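Local atomic coordinates of beta-d-glucoside glucohydrolase (Hypocrea jecorina, PDB entry 3ZZ1), a protein that probably hydrolyses terminal, non-reducing beta-D-glucosyl residues, releasing beta-D-glucose in the course of cellulose degradation. Residues 232-246 and 253-267. Numbering follows the deposited sequence.
Sequences YVMTDWNAQHTTVQS and MSMPGTDFNGNNRLW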
# COMPACT_ATOMS: atom_id res chain seq x y z
N TYR A 232 -18.24 9.73 0.22
CA TYR A 232 -18.61 9.70 -1.20
C TYR A 232 -17.73 8.81 -2.07
O TYR A 232 -16.53 8.67 -1.83
CB TYR A 232 -18.69 11.11 -1.78
CG TYR A 232 -17.38 11.88 -1.83
CD1 TYR A 232 -16.93 12.60 -0.72
CD2 TYR A 232 -16.60 11.91 -2.99
CE1 TYR A 232 -15.74 13.31 -0.75
CE2 TYR A 232 -15.40 12.62 -3.03
CZ TYR A 232 -14.98 13.33 -1.91
OH TYR A 232 -13.79 14.03 -1.94
N VAL A 233 -18.36 8.22 -3.09
CA VAL A 233 -17.67 7.40 -4.08
C VAL A 233 -17.39 8.21 -5.34
O VAL A 233 -18.32 8.73 -5.98
CB VAL A 233 -18.50 6.14 -4.46
CG1 VAL A 233 -17.77 5.31 -5.52
CG2 VAL A 233 -18.82 5.30 -3.22
N MET A 234 -16.11 8.31 -5.68
CA MET A 234 -15.70 8.92 -6.94
C MET A 234 -15.25 7.81 -7.88
O MET A 234 -14.89 6.72 -7.44
CB MET A 234 -14.58 9.94 -6.72
CG MET A 234 -13.18 9.34 -6.54
SD MET A 234 -11.90 10.59 -6.26
CE MET A 234 -12.28 11.11 -4.59
N THR A 235 -15.27 8.10 -9.18
CA THR A 235 -14.78 7.17 -10.18
C THR A 235 -13.28 7.33 -10.30
O THR A 235 -12.74 8.42 -10.06
CB THR A 235 -15.38 7.45 -11.59
OG1 THR A 235 -15.03 8.78 -12.01
CG2 THR A 235 -16.90 7.32 -11.58
N ASP A 236 -12.60 6.25 -10.69
CA ASP A 236 -11.25 6.38 -11.22
C ASP A 236 -11.40 7.18 -12.52
O ASP A 236 -12.53 7.46 -12.94
CB ASP A 236 -10.62 5.00 -11.45
CG ASP A 236 -9.09 5.04 -11.48
OD1 ASP A 236 -8.50 6.09 -11.83
OD2 ASP A 236 -8.46 4.02 -11.16
N TRP A 237 -10.30 7.57 -13.15
CA TRP A 237 -10.36 8.59 -14.20
C TRP A 237 -10.96 8.07 -15.51
O TRP A 237 -10.34 7.30 -16.24
CB TRP A 237 -9.00 9.27 -14.39
CG TRP A 237 -8.89 10.62 -13.68
CD1 TRP A 237 -8.44 11.79 -14.23
CD2 TRP A 237 -9.27 10.93 -12.33
NE1 TRP A 237 -8.50 12.80 -13.30
CE2 TRP A 237 -9.00 12.31 -12.13
CE3 TRP A 237 -9.80 10.19 -11.26
CZ2 TRP A 237 -9.25 12.95 -10.91
CZ3 TRP A 237 -10.04 10.83 -10.05
CH2 TRP A 237 -9.77 12.20 -9.89
N ASN A 238 -12.19 8.51 -15.79
CA ASN A 238 -13.02 8.01 -16.90
C ASN A 238 -13.42 6.54 -16.72
O ASN A 238 -13.49 5.78 -17.69
CB ASN A 238 -12.37 8.27 -18.27
CG ASN A 238 -13.37 8.18 -19.43
OD1 ASN A 238 -14.43 8.80 -19.41
ND2 ASN A 238 -13.03 7.39 -20.46
N ALA A 239 -13.66 6.14 -15.47
CA ALA A 239 -14.13 4.80 -15.15
C ALA A 239 -15.67 4.70 -15.10
O ALA A 239 -16.23 3.65 -14.76
CB ALA A 239 -13.52 4.33 -13.83
N GLN A 240 -16.35 5.80 -15.43
CA GLN A 240 -17.81 5.84 -15.50
C GLN A 240 -18.29 5.44 -16.90
O GLN A 240 -17.68 5.83 -17.90
CB GLN A 240 -18.31 7.24 -15.15
CG GLN A 240 -19.82 7.37 -14.94
CD GLN A 240 -20.24 8.78 -14.57
OE1 GLN A 240 -19.49 9.73 -14.79
NE2 GLN A 240 -21.43 8.92 -13.99
N HIS A 241 -19.39 4.69 -16.97
CA HIS A 241 -19.90 4.20 -18.25
C HIS A 241 -21.33 4.65 -18.59
O HIS A 241 -21.67 4.78 -19.76
CB HIS A 241 -19.74 2.68 -18.36
CG HIS A 241 -18.31 2.23 -18.38
ND1 HIS A 241 -17.62 2.01 -19.55
CD2 HIS A 241 -17.44 1.99 -17.37
CE1 HIS A 241 -16.38 1.64 -19.26
NE2 HIS A 241 -16.25 1.62 -17.94
N THR A 242 -22.15 4.88 -17.57
CA THR A 242 -23.52 5.38 -17.78
C THR A 242 -23.82 6.64 -16.97
O THR A 242 -23.20 6.89 -15.94
CB THR A 242 -24.60 4.34 -17.40
OG1 THR A 242 -24.47 4.03 -16.01
CG2 THR A 242 -24.50 3.07 -18.26
N THR A 243 -24.82 7.39 -17.44
CA THR A 243 -25.36 8.51 -16.68
C THR A 243 -26.23 8.01 -15.53
O THR A 243 -25.96 8.31 -14.36
CB THR A 243 -26.17 9.45 -17.60
OG1 THR A 243 -25.30 10.02 -18.58
CG2 THR A 243 -26.84 10.58 -16.79
N VAL A 244 -27.26 7.23 -15.88
CA VAL A 244 -28.33 6.85 -14.96
C VAL A 244 -27.99 5.70 -14.01
O VAL A 244 -28.18 5.83 -12.80
CB VAL A 244 -29.64 6.57 -15.74
CG1 VAL A 244 -30.72 6.01 -14.82
CG2 VAL A 244 -30.14 7.84 -16.41
N GLN A 245 -27.52 4.57 -14.55
CA GLN A 245 -27.21 3.40 -13.72
C GLN A 245 -26.13 3.68 -12.66
O GLN A 245 -26.27 3.26 -11.50
CB GLN A 245 -26.81 2.18 -14.57
CG GLN A 245 -26.69 0.89 -13.74
CD GLN A 245 -26.15 -0.30 -14.51
OE1 GLN A 245 -26.62 -0.62 -15.61
NE2 GLN A 245 -25.17 -0.98 -13.93
N SER A 246 -25.07 4.39 -13.06
CA SER A 246 -23.99 4.74 -12.12
C SER A 246 -24.57 5.53 -10.95
O SER A 246 -24.38 5.15 -9.78
CB SER A 246 -22.86 5.49 -12.83
OG SER A 246 -23.27 6.79 -13.26
N MET A 253 -19.65 10.89 -7.44
CA MET A 253 -18.79 11.88 -8.07
C MET A 253 -18.17 11.39 -9.38
O MET A 253 -17.52 10.35 -9.43
CB MET A 253 -17.70 12.36 -7.10
CG MET A 253 -16.99 13.64 -7.56
SD MET A 253 -15.67 14.20 -6.47
CE MET A 253 -16.59 15.06 -5.21
N SER A 254 -18.39 12.17 -10.43
CA SER A 254 -17.90 11.86 -11.76
C SER A 254 -16.53 12.52 -12.00
O SER A 254 -16.45 13.74 -12.20
CB SER A 254 -18.91 12.35 -12.80
OG SER A 254 -18.49 12.02 -14.11
N MET A 255 -15.48 11.72 -11.95
CA MET A 255 -14.10 12.21 -12.11
C MET A 255 -13.43 11.67 -13.37
O MET A 255 -13.52 10.47 -13.65
CB MET A 255 -13.26 11.86 -10.88
CG MET A 255 -13.48 12.79 -9.70
SD MET A 255 -12.77 14.42 -9.96
CE MET A 255 -14.19 15.45 -9.62
N PRO A 256 -12.75 12.54 -14.13
CA PRO A 256 -12.62 13.98 -13.93
C PRO A 256 -13.76 14.77 -14.56
O PRO A 256 -13.76 16.00 -14.50
CB PRO A 256 -11.32 14.31 -14.65
CG PRO A 256 -11.29 13.34 -15.77
CD PRO A 256 -11.91 12.08 -15.26
N GLY A 257 -14.71 14.08 -15.18
CA GLY A 257 -15.87 14.72 -15.81
C GLY A 257 -16.00 14.36 -17.28
O GLY A 257 -17.12 14.27 -17.81
N THR A 258 -14.86 14.19 -17.94
CA THR A 258 -14.81 13.77 -19.34
C THR A 258 -13.71 12.73 -19.53
O THR A 258 -12.94 12.47 -18.60
CB THR A 258 -14.54 14.96 -20.30
OG1 THR A 258 -13.22 15.48 -20.07
CG2 THR A 258 -15.57 16.07 -20.12
N ASP A 259 -13.62 12.14 -20.72
CA ASP A 259 -12.44 11.35 -21.08
C ASP A 259 -11.30 12.29 -21.45
O ASP A 259 -11.48 13.51 -21.45
CB ASP A 259 -12.73 10.30 -22.17
CG ASP A 259 -13.06 10.90 -23.54
OD1 ASP A 259 -12.85 12.12 -23.77
OD2 ASP A 259 -13.53 10.13 -24.40
N PHE A 260 -10.14 11.73 -21.77
CA PHE A 260 -8.95 12.52 -22.11
C PHE A 260 -9.22 13.56 -23.20
O PHE A 260 -8.61 14.63 -23.20
N ASN A 261 -10.15 13.24 -24.10
CA ASN A 261 -10.47 14.07 -25.27
C ASN A 261 -11.62 15.07 -25.06
O ASN A 261 -11.99 15.81 -25.98
CB ASN A 261 -10.77 13.17 -26.49
CG ASN A 261 -9.66 12.15 -26.77
OD1 ASN A 261 -8.47 12.49 -26.78
ND2 ASN A 261 -10.06 10.91 -27.00
N GLY A 262 -12.20 15.08 -23.86
CA GLY A 262 -13.33 15.96 -23.56
C GLY A 262 -14.68 15.38 -23.93
O GLY A 262 -15.69 16.08 -23.95
N ASN A 263 -14.71 14.08 -24.24
CA ASN A 263 -15.95 13.37 -24.54
C ASN A 263 -16.42 12.56 -23.34
O ASN A 263 -15.74 12.54 -22.31
CB ASN A 263 -15.75 12.46 -25.76
CG ASN A 263 -15.42 13.23 -27.03
OD1 ASN A 263 -15.88 14.36 -27.23
ND2 ASN A 263 -14.63 12.62 -27.90
N ASN A 264 -17.57 11.90 -23.46
CA ASN A 264 -18.10 11.03 -22.41
C ASN A 264 -18.42 11.81 -21.12
O ASN A 264 -18.13 11.36 -20.01
CB ASN A 264 -17.13 9.86 -22.14
CG ASN A 264 -17.80 8.64 -21.51
OD1 ASN A 264 -18.98 8.39 -21.72
ND2 ASN A 264 -17.03 7.87 -20.75
N ARG A 265 -19.00 13.00 -21.28
CA ARG A 265 -19.47 13.79 -20.15
C ARG A 265 -20.83 13.25 -19.71
O ARG A 265 -21.88 13.73 -20.15
CB ARG A 265 -19.55 15.29 -20.49
CG ARG A 265 -19.74 16.20 -19.26
CD ARG A 265 -19.90 17.68 -19.61
NE ARG A 265 -18.67 18.27 -20.15
CZ ARG A 265 -17.69 18.78 -19.42
NH1 ARG A 265 -17.75 18.77 -18.09
NH2 ARG A 265 -16.62 19.30 -20.01
N LEU A 266 -20.79 12.25 -18.83
CA LEU A 266 -21.99 11.48 -18.47
C LEU A 266 -22.85 12.15 -17.41
O LEU A 266 -24.05 11.92 -17.36
CB LEU A 266 -21.60 10.07 -18.02
CG LEU A 266 -21.08 9.16 -19.13
CD1 LEU A 266 -20.32 7.99 -18.54
CD2 LEU A 266 -22.22 8.69 -20.06
N TRP A 267 -22.23 12.96 -16.56
CA TRP A 267 -22.98 13.79 -15.64
C TRP A 267 -22.97 15.24 -16.15
O TRP A 267 -23.05 15.45 -17.36
CB TRP A 267 -22.48 13.61 -14.21
CG TRP A 267 -23.00 12.34 -13.57
CD1 TRP A 267 -23.78 11.37 -14.16
CD2 TRP A 267 -22.75 11.88 -12.23
NE1 TRP A 267 -24.04 10.36 -13.27
CE2 TRP A 267 -23.43 10.64 -12.08
CE3 TRP A 267 -22.03 12.39 -11.14
CZ2 TRP A 267 -23.39 9.91 -10.89
CZ3 TRP A 267 -22.01 11.67 -9.96
CH2 TRP A 267 -22.68 10.44 -9.84
O HOH W 1 -15.89 10.84 -18.38
O HOH W 2 -15.43 8.98 -14.72
O HOH W 3 -19.77 5.60 -21.86
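W237 lays one face of its indole across a shelf built by M255 and P256, a worked example of a flat ring seated on two unlike bumps. Under the six-membered ring rises M255 CB, 3.5 Å from W237 CZ3, while its sulfur comes in obliquely, a Met-aromatic contact. P256, after its cis peptide bond, presents CD to the five-membered ring, 3.8 Å from that centroid and only 18° off the normal. With an alanine at W237 the M255-P256 shelf would probably lose its lid, and V43 O the indole N-H that bonds to it.

Next to the ring, backbone and side chain knit the segments together: T235 N bonds to M253 O in the lone bridge of M234 with M253, and T235 OG1, set between its own N and carbonyl carbon (chi1 60°), accepts from M255 N at 3.0 Å. M255 O takes N238 N on an in-plane lone pair. At the start of the strand, the ring of Y232 meets M253 CE at its CE2, 3.5 Å away.

Q240 is the long peg: extended, it slides past L266, whose CD1 fills the hollow beside Q240 CG and O. Its OE1 receives S254 OG at 2.6 Å, and its NE2, bonded to S246 OG, sits 3.1 Å above the W267 ring plane, the amide nearly upright on the indole. W267 NE1 instead points edge-on to T243 O, 3.0 Å away, while T243 OG1 donates to L266 O.

Strand 232-235, helix 244-249 and the returning loop thus form one buried corner, consistent with a beta-strand, loop and helix unit of the TIM-barrel-like N-terminal domain of family 3 glycoside hydrolases.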